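Alpha-galactosidase 1 (Saccharomyces cerevisiae, PDB 3LRK) hydrolyses terminal, non-reducing alpha-D-galactose residues from alpha-galactosides such as galactose oligosaccharides, galactomannans and galactolipids, working as a secreted, glycosylated homotetramer of glycosyl hydrolase family 27. Local coordinates at residues 40-45 / 120-125; 133-138 / 171-176; 151-156 / 188-193; 219-224 / 239-244; 284-289 / 344-349. The protein carries 1 engineered substitution. One frame throughout, in Å; residues are numbered along the deposited sequence.

How the interactions relate
Four contacts lie within the barrel domain; interaction 5 joins it to the C-terminal beta sandwich. Interactions 1 and 3 form one unit near the substrate site, tied by the disulfide between Cys121 SG and Cys151 SG (2.1 Å). Side chain to side chain, Trp188 of interaction 3 is about 4 Å from the nucleophile Asp149 and Ala122 of interaction 1 about 3 Å from substrate-binding Asp73. Interaction 2 packs outer helices and touches neither, its nearest atoms about 6 Å from interaction 1 and about 11 Å from interaction 3. Interactions 4 and 5 meet where Asn244 OD1 lies 2.8 Å from Gln344 NE2, a probable hydrogen bond, and where Leu243 packs on Trp346.

Interaction 1: residues 40-45 / 120-125; sequences FACDVS and TCAGYP
Tyr124 and Cys42 bring two loops together at the protein surface, and the tyrosine is the longer reach of the two. Its CB sets out with CG beside the backbone N and anti to the carbonyl carbon (chi1 -67°), a turn that lays the ring alongside Ala122 and carries its far end to Cys42. One edge of the ring, the CD1 and CE1 side, receives the methyl of Ala122 in the ring plane, with CD1 3.9 Å from Ala122 CB. Further out, Tyr124 CE1 stands 4.1 Å from Cys42 SG, and the hydroxyl OH keeps the same distance from that sulfur. The sulfur sits obliquely to the ring, 5.3 Å from the centroid of Tyr124. Ala122 CB completes the group by approaching Cys42 SG at 3.9 Å.

In the same loop, the type I turn from Thr120 to Gly123 is followed by Tyr124, whose N donates to Thr120 OG1 over 2.9 Å. Thr120 and Ala122 also hold the carboxylate of Asp73, a substrate-binding residue. Because Cys42 SG is bonded to Cys74, the atom packed here is a half-cystine and not a thiol: the contact is a sulfur-aromatic and apolar one with no hydrogen bond across it.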
# COMPACT_ATOMS: atom_id res chain seq x y z
N PHE A 40 36.62 -2.95 5.26
CA PHE A 40 37.24 -2.49 6.52
C PHE A 40 36.29 -2.19 7.69
O PHE A 40 36.73 -2.08 8.84
CB PHE A 40 38.16 -1.30 6.27
CG PHE A 40 39.32 -1.63 5.38
CD1 PHE A 40 39.23 -1.46 3.99
CD2 PHE A 40 40.51 -2.14 5.91
CE1 PHE A 40 40.30 -1.78 3.15
CE2 PHE A 40 41.59 -2.45 5.08
CZ PHE A 40 41.48 -2.28 3.70
N ALA A 41 34.99 -2.06 7.40
CA ALA A 41 33.98 -1.71 8.41
C ALA A 41 34.46 -0.54 9.31
O ALA A 41 34.95 0.45 8.78
CB ALA A 41 33.57 -2.94 9.23
N CYS A 42 34.32 -0.66 10.63
CA CYS A 42 34.72 0.41 11.56
C CYS A 42 36.23 0.58 11.74
O CYS A 42 36.67 1.56 12.35
CB CYS A 42 34.07 0.24 12.95
SG CYS A 42 32.29 0.62 13.04
N ASP A 43 37.00 -0.36 11.21
CA ASP A 43 38.45 -0.33 11.35
C ASP A 43 39.09 0.60 10.30
O ASP A 43 39.66 0.14 9.30
CB ASP A 43 39.02 -1.76 11.25
CG ASP A 43 40.50 -1.82 11.58
OD1 ASP A 43 40.96 -1.03 12.44
OD2 ASP A 43 41.21 -2.67 10.98
N VAL A 44 38.96 1.90 10.55
CA VAL A 44 39.43 2.94 9.65
C VAL A 44 40.53 3.76 10.33
O VAL A 44 40.61 3.79 11.56
CB VAL A 44 38.28 3.90 9.20
CG1 VAL A 44 37.22 3.15 8.43
CG2 VAL A 44 37.66 4.64 10.38
N SER A 45 41.36 4.42 9.54
CA SER A 45 42.37 5.35 10.07
C SER A 45 42.87 6.23 8.95
O SER A 45 42.61 5.95 7.78
CB SER A 45 43.54 4.59 10.70
OG SER A 45 44.29 3.90 9.71
N THR A 120 24.52 7.32 13.70
CA THR A 120 24.85 6.66 12.46
C THR A 120 24.43 5.20 12.57
O THR A 120 24.05 4.74 13.65
CB THR A 120 26.35 6.77 12.14
OG1 THR A 120 27.10 6.06 13.14
CG2 THR A 120 26.78 8.24 12.12
N CYS A 121 24.53 4.47 11.47
CA CYS A 121 24.16 3.06 11.49
C CYS A 121 24.98 2.21 12.46
O CYS A 121 24.46 1.25 13.05
CB CYS A 121 24.19 2.49 10.08
SG CYS A 121 22.98 3.26 8.97
N ALA A 122 26.25 2.57 12.66
CA ALA A 122 27.11 1.89 13.64
C ALA A 122 27.04 2.50 15.04
O ALA A 122 27.79 2.09 15.94
CB ALA A 122 28.55 1.82 13.14
N GLY A 123 26.16 3.48 15.23
CA GLY A 123 25.87 4.05 16.55
C GLY A 123 26.72 5.22 17.00
O GLY A 123 26.76 5.54 18.19
N TYR A 124 27.39 5.86 16.04
CA TYR A 124 28.16 7.08 16.30
C TYR A 124 27.24 8.30 16.18
O TYR A 124 26.11 8.15 15.74
CB TYR A 124 29.33 7.16 15.31
CG TYR A 124 30.34 6.07 15.56
CD1 TYR A 124 30.07 4.74 15.18
CD2 TYR A 124 31.54 6.35 16.20
CE1 TYR A 124 30.99 3.73 15.43
CE2 TYR A 124 32.47 5.33 16.46
CZ TYR A 124 32.18 4.04 16.06
OH TYR A 124 33.09 3.05 16.30
N PRO A 125 27.71 9.50 16.60
CA PRO A 125 26.87 10.70 16.54
C PRO A 125 26.30 10.99 15.15
O PRO A 125 27.03 11.05 14.17
CB PRO A 125 27.82 11.83 16.96
CG PRO A 125 28.91 11.16 17.72
CD PRO A 125 29.04 9.78 17.20

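Interaction 2: residues 133-138 / 171-176; sequences EDAQFF and SDALNK. With NAG (2-acetamido-2-deoxy-beta-D-glucopyranose), chain E.
Ala135 and Ala173 meet methyl to methyl where two helices run close together, their CB atoms 3.7 Å apart. The apolar contacts are few and centre on Ala135 CB. Besides the Ala173 methyl it takes one branch of Leu174, whose CD2 also comes to 3.7 Å from Ala135 CB. That branch arrives because CG of Leu174 lies beside the backbone N (chi1 -70°), which swings the isobutyl group round toward the facing helix.

A second kind of contact is methyl against backbone. Ala135 CB rests 3.5 Å from Ala173 O and 3.6 Å from Leu174 N, so a small side chain is pressed directly onto the main chain of its partner. Accordingly the CA atoms of Ala135 and Leu174 approach to 5.0 Å, a tight helix-to-helix distance. No hydrogen bond crosses the contact.

A covalent bond, not part of the packing between the helices, is also present: Asn175, whose CB is directed away from helix 131-140, carries an N-linked glycan, its ND2 joined to C1 of the first N-acetylglucosamine (1.5 Å).

Helices 131-140 and 160-177 follow strands 109-115 and 145-149 as neighbouring outer helices of the TIM barrel. Ala135 also touches Met170 and Thr177 of helix 160-177, Leu174 packs inward on Tyr183 of strand 182-185, and Phe138 turns to Leu85 of strand 85-87.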
# COMPACT_ATOMS: atom_id res chain seq x y z
N GLU A 133 25.82 22.79 12.22
CA GLU A 133 27.15 22.53 12.81
C GLU A 133 27.89 21.46 12.05
O GLU A 133 29.11 21.52 11.90
CB GLU A 133 27.08 21.96 14.24
CG GLU A 133 26.19 22.57 15.21
CD GLU A 133 24.78 22.05 15.13
OE1 GLU A 133 24.10 22.48 14.19
OE2 GLU A 133 24.35 21.28 16.02
N ASP A 134 27.16 20.43 11.63
CA ASP A 134 27.83 19.26 11.05
C ASP A 134 28.33 19.55 9.63
O ASP A 134 29.47 19.24 9.30
CB ASP A 134 26.96 18.02 11.16
CG ASP A 134 26.90 17.47 12.59
OD1 ASP A 134 27.41 18.14 13.51
OD2 ASP A 134 26.33 16.38 12.79
N ALA A 135 27.47 20.18 8.83
CA ALA A 135 27.90 20.71 7.53
C ALA A 135 29.11 21.64 7.68
O ALA A 135 30.04 21.57 6.89
CB ALA A 135 26.74 21.44 6.84
N GLN A 136 29.08 22.53 8.69
CA GLN A 136 30.21 23.41 9.00
C GLN A 136 31.49 22.65 9.34
O GLN A 136 32.57 22.98 8.82
CB GLN A 136 29.86 24.39 10.13
CG GLN A 136 30.87 25.55 10.27
CD GLN A 136 30.98 26.39 8.99
OE1 GLN A 136 29.97 26.86 8.45
NE2 GLN A 136 32.20 26.56 8.50
N PHE A 137 31.37 21.64 10.21
CA PHE A 137 32.49 20.72 10.46
C PHE A 137 33.08 20.14 9.17
O PHE A 137 34.31 20.14 8.98
CB PHE A 137 32.09 19.58 11.43
CG PHE A 137 33.15 18.53 11.58
CD1 PHE A 137 34.10 18.62 12.60
CD2 PHE A 137 33.23 17.46 10.68
CE1 PHE A 137 35.09 17.66 12.72
CE2 PHE A 137 34.23 16.50 10.80
CZ PHE A 137 35.16 16.60 11.82
N PHE A 138 32.22 19.65 8.27
CA PHE A 138 32.72 19.04 7.03
C PHE A 138 33.44 20.07 6.14
O PHE A 138 34.50 19.78 5.60
CB PHE A 138 31.62 18.28 6.26
CG PHE A 138 31.04 17.11 7.03
CD1 PHE A 138 31.86 16.08 7.51
CD2 PHE A 138 29.67 17.05 7.28
CE1 PHE A 138 31.32 15.01 8.23
CE2 PHE A 138 29.13 15.98 8.00
CZ PHE A 138 29.95 14.96 8.48
N SER A 171 21.05 19.45 2.92
CA SER A 171 21.34 20.09 1.63
C SER A 171 21.56 21.60 1.82
O SER A 171 22.58 22.15 1.35
CB SER A 171 20.19 19.86 0.65
OG SER A 171 20.51 20.35 -0.65
N ASP A 172 20.62 22.25 2.51
CA ASP A 172 20.68 23.68 2.80
C ASP A 172 21.87 24.05 3.68
O ASP A 172 22.55 25.05 3.43
CB ASP A 172 19.39 24.17 3.45
CG ASP A 172 18.21 24.15 2.49
OD1 ASP A 172 18.40 24.02 1.26
OD2 ASP A 172 17.07 24.28 2.98
N ALA A 173 22.10 23.26 4.72
CA ALA A 173 23.23 23.47 5.64
C ALA A 173 24.58 23.42 4.90
O ALA A 173 25.46 24.22 5.17
CB ALA A 173 23.19 22.45 6.78
N LEU A 174 24.73 22.46 3.99
CA LEU A 174 25.96 22.35 3.20
C LEU A 174 26.11 23.55 2.27
O LEU A 174 27.20 24.15 2.16
CB LEU A 174 25.96 21.04 2.39
CG LEU A 174 26.11 19.71 3.14
CD1 LEU A 174 25.77 18.52 2.23
CD2 LEU A 174 27.54 19.56 3.74
N ASN A 175 25.01 23.94 1.62
CA ASN A 175 25.03 25.13 0.79
C ASN A 175 25.49 26.36 1.58
O ASN A 175 26.28 27.16 1.08
CB ASN A 175 23.66 25.37 0.15
CG ASN A 175 23.68 26.52 -0.83
OD1 ASN A 175 23.51 27.67 -0.45
ND2 ASN A 175 23.95 26.21 -2.09
N LYS A 176 25.00 26.49 2.81
CA LYS A 176 25.28 27.63 3.69
C LYS A 176 26.78 27.82 3.96
O LYS A 176 27.24 28.94 4.18
CB LYS A 176 24.50 27.52 5.02
CG LYS A 176 24.53 28.79 5.90
CD LYS A 176 24.07 28.51 7.35
CE LYS A 176 23.90 29.82 8.15
NZ LYS A 176 23.97 29.59 9.63
C1 NAG E . 24.03 27.35 -2.99
C2 NAG E . 25.14 26.94 -3.97
C3 NAG E . 25.23 27.89 -5.17
C4 NAG E . 23.87 28.05 -5.84
C5 NAG E . 22.74 28.28 -4.84
C6 NAG E . 21.45 27.92 -5.55
C7 NAG E . 27.07 25.80 -2.98
C8 NAG E . 28.35 25.99 -2.23
N2 NAG E . 26.43 26.92 -3.31
O3 NAG E . 26.11 27.34 -6.11
O4 NAG E . 23.90 29.12 -6.77
O5 NAG E . 22.80 27.47 -3.67
O6 NAG E . 20.44 28.61 -4.87
O7 NAG E . 26.66 24.67 -3.26

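Interaction 3: residues 151-156 / 188-193; sequences CYNKGQ and WGQDLT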
# COMPACT_ATOMS: atom_id res chain seq x y z
N CYS A 151 19.80 5.84 9.15
CA CYS A 151 19.63 5.15 10.43
C CYS A 151 19.18 6.09 11.54
O CYS A 151 19.60 7.25 11.58
CB CYS A 151 20.94 4.46 10.83
SG CYS A 151 21.17 2.96 9.88
N TYR A 152 18.33 5.58 12.44
CA TYR A 152 17.88 6.30 13.65
C TYR A 152 17.25 7.66 13.38
O TYR A 152 17.57 8.67 14.03
CB TYR A 152 19.03 6.37 14.68
CG TYR A 152 19.52 4.97 14.97
CD1 TYR A 152 20.76 4.53 14.50
CD2 TYR A 152 18.72 4.07 15.68
CE1 TYR A 152 21.20 3.23 14.72
CE2 TYR A 152 19.15 2.75 15.91
CZ TYR A 152 20.39 2.35 15.44
OH TYR A 152 20.82 1.06 15.65
N ASN A 153 16.32 7.69 12.42
CA ASN A 153 15.74 8.97 11.97
C ASN A 153 14.59 9.52 12.84
O ASN A 153 13.90 10.45 12.43
CB ASN A 153 15.34 8.90 10.48
CG ASN A 153 14.33 7.81 10.21
OD1 ASN A 153 13.44 7.54 11.02
ND2 ASN A 153 14.47 7.16 9.07
N LYS A 154 14.37 8.92 14.01
CA LYS A 154 13.43 9.46 15.00
C LYS A 154 12.00 9.64 14.45
O LYS A 154 11.36 10.65 14.73
CB LYS A 154 13.95 10.79 15.55
CG LYS A 154 15.34 10.72 16.20
CD LYS A 154 15.82 12.11 16.65
CE LYS A 154 15.62 12.33 18.13
NZ LYS A 154 16.39 13.55 18.58
N GLY A 155 11.53 8.68 13.66
CA GLY A 155 10.18 8.72 13.09
C GLY A 155 9.96 9.68 11.93
O GLY A 155 8.82 9.83 11.46
N GLN A 156 11.04 10.30 11.45
CA GLN A 156 10.93 11.34 10.39
C GLN A 156 11.00 10.77 8.97
O GLN A 156 11.83 11.18 8.14
CB GLN A 156 11.96 12.45 10.60
CG GLN A 156 11.80 13.21 11.89
CD GLN A 156 12.70 14.42 11.98
OE1 GLN A 156 13.12 14.98 10.96
NE2 GLN A 156 13.00 14.85 13.20
N TRP A 188 17.91 4.59 0.97
CA TRP A 188 17.45 3.29 0.46
C TRP A 188 16.16 3.32 -0.39
O TRP A 188 15.43 2.32 -0.47
CB TRP A 188 17.26 2.31 1.63
CG TRP A 188 18.25 2.47 2.75
CD1 TRP A 188 19.63 2.48 2.66
CD2 TRP A 188 17.94 2.61 4.14
NE1 TRP A 188 20.18 2.64 3.91
CE2 TRP A 188 19.17 2.71 4.84
CE3 TRP A 188 16.73 2.65 4.88
CZ2 TRP A 188 19.23 2.85 6.24
CZ3 TRP A 188 16.80 2.78 6.27
CH2 TRP A 188 18.04 2.89 6.93
N GLY A 189 15.89 4.47 -1.00
CA GLY A 189 14.70 4.66 -1.86
C GLY A 189 13.44 4.99 -1.10
O GLY A 189 12.36 5.13 -1.70
N GLN A 190 13.56 5.14 0.22
CA GLN A 190 12.41 5.24 1.12
C GLN A 190 11.61 6.49 0.81
O GLN A 190 12.18 7.58 0.67
CB GLN A 190 12.89 5.25 2.57
CG GLN A 190 11.81 5.17 3.64
CD GLN A 190 12.41 5.25 5.04
OE1 GLN A 190 13.01 6.26 5.43
NE2 GLN A 190 12.25 4.17 5.81
N ASP A 191 10.29 6.31 0.70
CA ASP A 191 9.37 7.40 0.39
C ASP A 191 9.57 7.99 -1.02
O ASP A 191 9.40 9.19 -1.22
CB ASP A 191 9.43 8.50 1.49
CG ASP A 191 9.05 7.96 2.86
OD1 ASP A 191 8.12 7.14 2.94
OD2 ASP A 191 9.69 8.35 3.85
N LEU A 192 9.90 7.11 -1.98
CA LEU A 192 10.00 7.45 -3.42
C LEU A 192 11.04 8.51 -3.76
O LEU A 192 10.77 9.46 -4.53
CB LEU A 192 8.62 7.80 -4.00
CG LEU A 192 7.49 6.80 -3.72
CD1 LEU A 192 6.13 7.43 -3.97
CD2 LEU A 192 7.65 5.52 -4.55
N THR A 193 12.24 8.32 -3.23
CA THR A 193 13.32 9.27 -3.35
C THR A 193 13.59 9.76 -4.78
O THR A 193 13.94 10.91 -4.97
CB THR A 193 14.63 8.70 -2.79
OG1 THR A 193 14.36 8.04 -1.54
CG2 THR A 193 15.63 9.84 -2.56
O HOH W 1 13.24 4.59 8.51
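The wall of the active site is where Cys151 and Trp188 meet, since the indole also stands close to the nucleophile Asp149 and to substrate-binding Arg205. Cys151 SG touches the benzo part of the indole at CZ2 of Trp188, 4.1 Å away. It lies at the ring's edge, the sulfur being 87° off the normal of the six-membered ring, so this is a sulfur-aromatic contact made in the plane of the ring. The sulfur is half of the disulfide to Cys121, which ties this loop to the preceding one.

In the same pair of loops, the amides of Asn153 and Gln190 cross with their planes 52° apart. Asn153 ND2 and Gln190 OE1 are 4.0 Å from each other, too far to bond directly. A water does the joining: it accepts from Asn153 ND2 (2.9 Å) and from Gln190 NE2 (2.9 Å). Gln190 reaches it with an extended chain, CG lying anti to the backbone N (chi1 -173°). Asn150 grips both amides as well, donating to Gln190 OE1 and accepting from Asn153 ND2. Tyr195 of a second subunit packs on Trp188 and Gln190.

As in TIM-barrel enzymes generally, the loops that follow successive strands, here 145-149 and 182-185, line the active site.

Interaction 4: residues 219-224 / 239-244; sequences SRCPCD and IMNILN
Asn241 reaches from its helix over the loop 219-224, its amide overlapping Cys221 SG and the backbone of Cys223. In this TIM barrel the loop follows strand 203-205 and helix 239-246 comes next, so the contact folds a long, disulfide-rich connection back onto the start of its own helix. With CG anti to the backbone N (chi1 171°), the amide is carried to the loop. Asn241 ND2 donates to Cys223 O over 2.9 Å, and the bond is nearly straight at 167°.

The other end of the amide, Asn241 OD1, lies 3.7 Å from Cys221 SG and accepts a hydrogen bond from Lys245, one turn further along the helix. Lys245 also donates to Cys223 O, so that carbonyl is held by two donors. Disulfides from Cys221 to Cys237 and from Cys223 to Cys230 fasten the same loop covalently. A leucine at Asn241 would probably leave Cys223 O with one donor fewer and the ammonium of Lys245 without its amide acceptor, loosening the loop from the helix. Cys223 O lies in the amide plane of Asn241, and ND2 comes to it in the carbonyl plane, on a lone pair, at a C=O...N angle of 142°.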
# COMPACT_ATOMS: atom_id res chain seq x y z
N SER A 219 16.04 -12.91 3.57
CA SER A 219 14.99 -12.52 4.49
C SER A 219 15.22 -11.10 5.05
O SER A 219 14.28 -10.44 5.49
CB SER A 219 14.89 -13.53 5.64
OG SER A 219 16.13 -13.58 6.32
N ARG A 220 16.47 -10.64 5.03
CA ARG A 220 16.82 -9.28 5.45
C ARG A 220 16.51 -8.23 4.38
O ARG A 220 16.62 -7.03 4.64
CB ARG A 220 18.29 -9.20 5.87
CG ARG A 220 18.63 -10.04 7.12
CD ARG A 220 20.13 -10.27 7.24
NE ARG A 220 20.66 -11.13 6.17
CZ ARG A 220 21.92 -11.54 6.09
NH1 ARG A 220 22.79 -11.18 7.02
NH2 ARG A 220 22.31 -12.32 5.09
N CYS A 221 16.15 -8.69 3.18
CA CYS A 221 15.74 -7.83 2.06
C CYS A 221 14.36 -8.28 1.55
O CYS A 221 14.25 -8.88 0.47
CB CYS A 221 16.80 -7.87 0.95
SG CYS A 221 16.50 -6.82 -0.50
N PRO A 222 13.30 -8.01 2.35
CA PRO A 222 11.98 -8.62 2.08
C PRO A 222 11.27 -8.15 0.80
O PRO A 222 10.36 -8.85 0.33
CB PRO A 222 11.17 -8.26 3.34
CG PRO A 222 11.76 -6.99 3.81
CD PRO A 222 13.25 -7.13 3.53
N CYS A 223 11.66 -7.01 0.24
CA CYS A 223 11.04 -6.51 -0.99
C CYS A 223 11.71 -7.13 -2.20
O CYS A 223 12.92 -7.02 -2.36
CB CYS A 223 11.12 -4.99 -1.06
SG CYS A 223 10.24 -4.15 0.24
N ASP A 224 10.92 -7.81 -3.04
CA ASP A 224 11.48 -8.44 -4.24
C ASP A 224 11.77 -7.41 -5.35
O ASP A 224 11.57 -6.21 -5.15
CB ASP A 224 10.65 -9.65 -4.72
CG ASP A 224 9.30 -9.26 -5.31
OD1 ASP A 224 9.12 -8.11 -5.78
OD2 ASP A 224 8.40 -10.13 -5.32
N ILE A 239 22.29 -8.51 -6.38
CA ILE A 239 22.56 -7.66 -7.55
C ILE A 239 21.31 -7.49 -8.44
O ILE A 239 20.91 -6.37 -8.75
CB ILE A 239 23.79 -8.19 -8.32
CG1 ILE A 239 25.07 -7.89 -7.51
CG2 ILE A 239 23.87 -7.62 -9.74
CD1 ILE A 239 26.25 -8.84 -7.78
N MET A 240 20.69 -8.61 -8.81
CA MET A 240 19.50 -8.61 -9.65
C MET A 240 18.28 -8.01 -8.97
O MET A 240 17.44 -7.40 -9.63
CB MET A 240 19.17 -10.03 -10.13
CG MET A 240 20.12 -10.60 -11.19
SD MET A 240 20.32 -9.57 -12.66
CE MET A 240 18.65 -9.46 -13.31
N ASN A 241 18.16 -8.22 -7.66
CA ASN A 241 17.08 -7.62 -6.87
C ASN A 241 17.14 -6.10 -6.99
O ASN A 241 16.11 -5.46 -7.21
CB ASN A 241 17.16 -8.05 -5.39
CG ASN A 241 16.19 -7.29 -4.49
OD1 ASN A 241 16.43 -6.13 -4.12
ND2 ASN A 241 15.11 -7.95 -4.08
N ILE A 242 18.36 -5.54 -6.90
CA ILE A 242 18.57 -4.09 -6.91
C ILE A 242 18.43 -3.52 -8.33
O ILE A 242 17.80 -2.48 -8.51
CB ILE A 242 19.93 -3.71 -6.26
CG1 ILE A 242 19.84 -3.93 -4.74
CG2 ILE A 242 20.32 -2.27 -6.57
CD1 ILE A 242 21.16 -3.89 -4.02
N LEU A 243 18.99 -4.22 -9.32
CA LEU A 243 18.81 -3.81 -10.72
C LEU A 243 17.32 -3.78 -11.10
O LEU A 243 16.87 -2.85 -11.76
CB LEU A 243 19.57 -4.74 -11.67
CG LEU A 243 19.50 -4.37 -13.16
CD1 LEU A 243 20.16 -3.03 -13.43
CD2 LEU A 243 20.13 -5.48 -13.99
N ASN A 244 16.59 -4.80 -10.69
CA ASN A 244 15.14 -4.88 -10.95
C ASN A 244 14.35 -3.73 -10.31
O ASN A 244 13.47 -3.14 -10.94
CB ASN A 244 14.59 -6.23 -10.51
CG ASN A 244 14.97 -7.36 -11.48
OD1 ASN A 244 15.52 -7.12 -12.55
ND2 ASN A 244 14.67 -8.59 -11.09

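Interaction 5: residues 284-289 / 344-349; sequences AMVKSP and QMWSGP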
# COMPACT_ATOMS: atom_id res chain seq x y z
N ALA A 284 27.04 0.57 -14.78
CA ALA A 284 27.45 1.61 -15.74
C ALA A 284 26.26 2.08 -16.59
O ALA A 284 26.02 3.29 -16.74
CB ALA A 284 28.59 1.12 -16.62
N MET A 285 25.54 1.11 -17.14
CA MET A 285 24.50 1.36 -18.13
C MET A 285 23.29 2.14 -17.61
O MET A 285 22.64 2.88 -18.36
CB MET A 285 24.03 0.02 -18.70
CG MET A 285 23.42 0.12 -20.08
SD MET A 285 22.49 -1.37 -20.43
CE MET A 285 21.38 -1.32 -19.03
N VAL A 286 22.97 1.95 -16.32
CA VAL A 286 21.88 2.70 -15.69
C VAL A 286 22.36 4.01 -15.07
O VAL A 286 21.59 4.71 -14.40
CB VAL A 286 21.08 1.84 -14.66
CG1 VAL A 286 20.52 0.60 -15.32
CG2 VAL A 286 21.94 1.46 -13.45
N LYS A 287 23.64 4.35 -15.29
CA LYS A 287 24.23 5.58 -14.75
C LYS A 287 24.17 5.63 -13.21
O LYS A 287 23.89 6.67 -12.60
CB LYS A 287 23.61 6.82 -15.40
CG LYS A 287 24.35 7.35 -16.64
CD LYS A 287 24.32 6.42 -17.85
CE LYS A 287 24.55 7.24 -19.13
NZ LYS A 287 24.86 6.38 -20.30
N SER A 288 24.42 4.49 -12.58
CA SER A 288 24.69 4.45 -11.16
C SER A 288 26.08 5.04 -10.92
O SER A 288 26.95 4.95 -11.80
CB SER A 288 24.64 3.01 -10.63
OG SER A 288 25.02 2.95 -9.26
N PRO A 289 26.29 5.67 -9.75
CA PRO A 289 27.66 5.87 -9.27
C PRO A 289 28.47 4.58 -9.39
O PRO A 289 27.93 3.48 -9.27
CB PRO A 289 27.46 6.23 -7.79
CG PRO A 289 26.12 6.90 -7.75
CD PRO A 289 25.29 6.23 -8.82
N GLN A 344 17.09 -10.64 -19.63
CA GLN A 344 16.68 -9.26 -19.88
C GLN A 344 17.42 -8.67 -21.06
O GLN A 344 18.57 -9.02 -21.34
CB GLN A 344 16.91 -8.38 -18.64
CG GLN A 344 16.40 -8.98 -17.31
CD GLN A 344 16.52 -8.01 -16.14
OE1 GLN A 344 17.12 -6.95 -16.25
NE2 GLN A 344 15.94 -8.39 -15.00
N MET A 345 16.75 -7.76 -21.76
CA MET A 345 17.38 -6.91 -22.75
C MET A 345 17.23 -5.46 -22.32
O MET A 345 16.13 -5.02 -21.97
CB MET A 345 16.73 -7.10 -24.11
CG MET A 345 17.65 -6.79 -25.25
SD MET A 345 16.85 -5.90 -26.59
CE MET A 345 17.27 -4.26 -26.03
N TRP A 346 18.34 -4.72 -22.36
CA TRP A 346 18.33 -3.29 -22.09
C TRP A 346 18.90 -2.55 -23.29
O TRP A 346 19.71 -3.10 -24.05
CB TRP A 346 19.16 -2.96 -20.84
CG TRP A 346 18.64 -3.51 -19.52
CD1 TRP A 346 18.53 -4.83 -19.18
CD2 TRP A 346 18.22 -2.76 -18.37
NE1 TRP A 346 18.05 -4.94 -17.89
CE2 TRP A 346 17.87 -3.69 -17.37
CE3 TRP A 346 18.12 -1.39 -18.08
CZ2 TRP A 346 17.40 -3.29 -16.11
CZ3 TRP A 346 17.66 -0.99 -16.82
CH2 TRP A 346 17.30 -1.94 -15.86
N SER A 347 18.47 -1.31 -23.45
CA SER A 347 18.91 -0.46 -24.56
C SER A 347 18.81 0.99 -24.12
O SER A 347 17.90 1.35 -23.37
CB SER A 347 18.05 -0.71 -25.80
OG SER A 347 18.47 0.09 -26.89
N GLY A 348 19.74 1.81 -24.58
CA GLY A 348 19.76 3.23 -24.22
C GLY A 348 20.55 4.09 -25.19
O GLY A 348 21.54 3.64 -25.77
N PRO A 349 20.12 5.36 -25.35
CA PRO A 349 20.80 6.28 -26.25
C PRO A 349 22.11 6.79 -25.67
O PRO A 349 22.28 6.84 -24.45
CB PRO A 349 19.81 7.44 -26.38
CG PRO A 349 19.02 7.41 -25.12
CD PRO A 349 18.95 5.97 -24.70
O HOH W 2 23.70 8.04 -22.28
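The indole of Trp346 is the flat group of this contact, and Met285 and Val286 both come to it obliquely, squarely over neither a face nor an edge. The methyl of Met285 is the nearer: its CE is 3.3 Å from Trp346 CB and 3.4 Å from Trp346 CE3. Met285 SD stands 5.3 Å from the centroid of the five-membered ring, a Met-aromatic contact. A bend at the thioether (chi3 57°) curls the methyl back against the indole. Val286 CG1 touches the benzo end at CZ3 of Trp346, 3.6 Å away. At the pyrrole edge, NE1 of Trp346 donates to Gln344 OE1 (2.8 Å), which lies almost in the ring plane and so should fix the indole's rotation. An alanine in place of Trp346 is likely to open a gap beside the Met285 methyl and Val286, and to leave Gln344 OE1 without its N-H.

The helix ends here in a Schellman motif, with Ser288 N bonded to Trp283 O, Lys287 N to Ala284 O, and Lys287 at positive phi. Lys287 NZ donates to a water (2.8 Å) lying near Pro349 O, and also to Ile315 O.

The contact seats strand 342-349 of the beta sandwich on the end of helix 273-285 of the barrel, while Leu243 of helix 239-246 packs on Val286 and Ala358 of strand 355-361 touches both Met285 and Trp346.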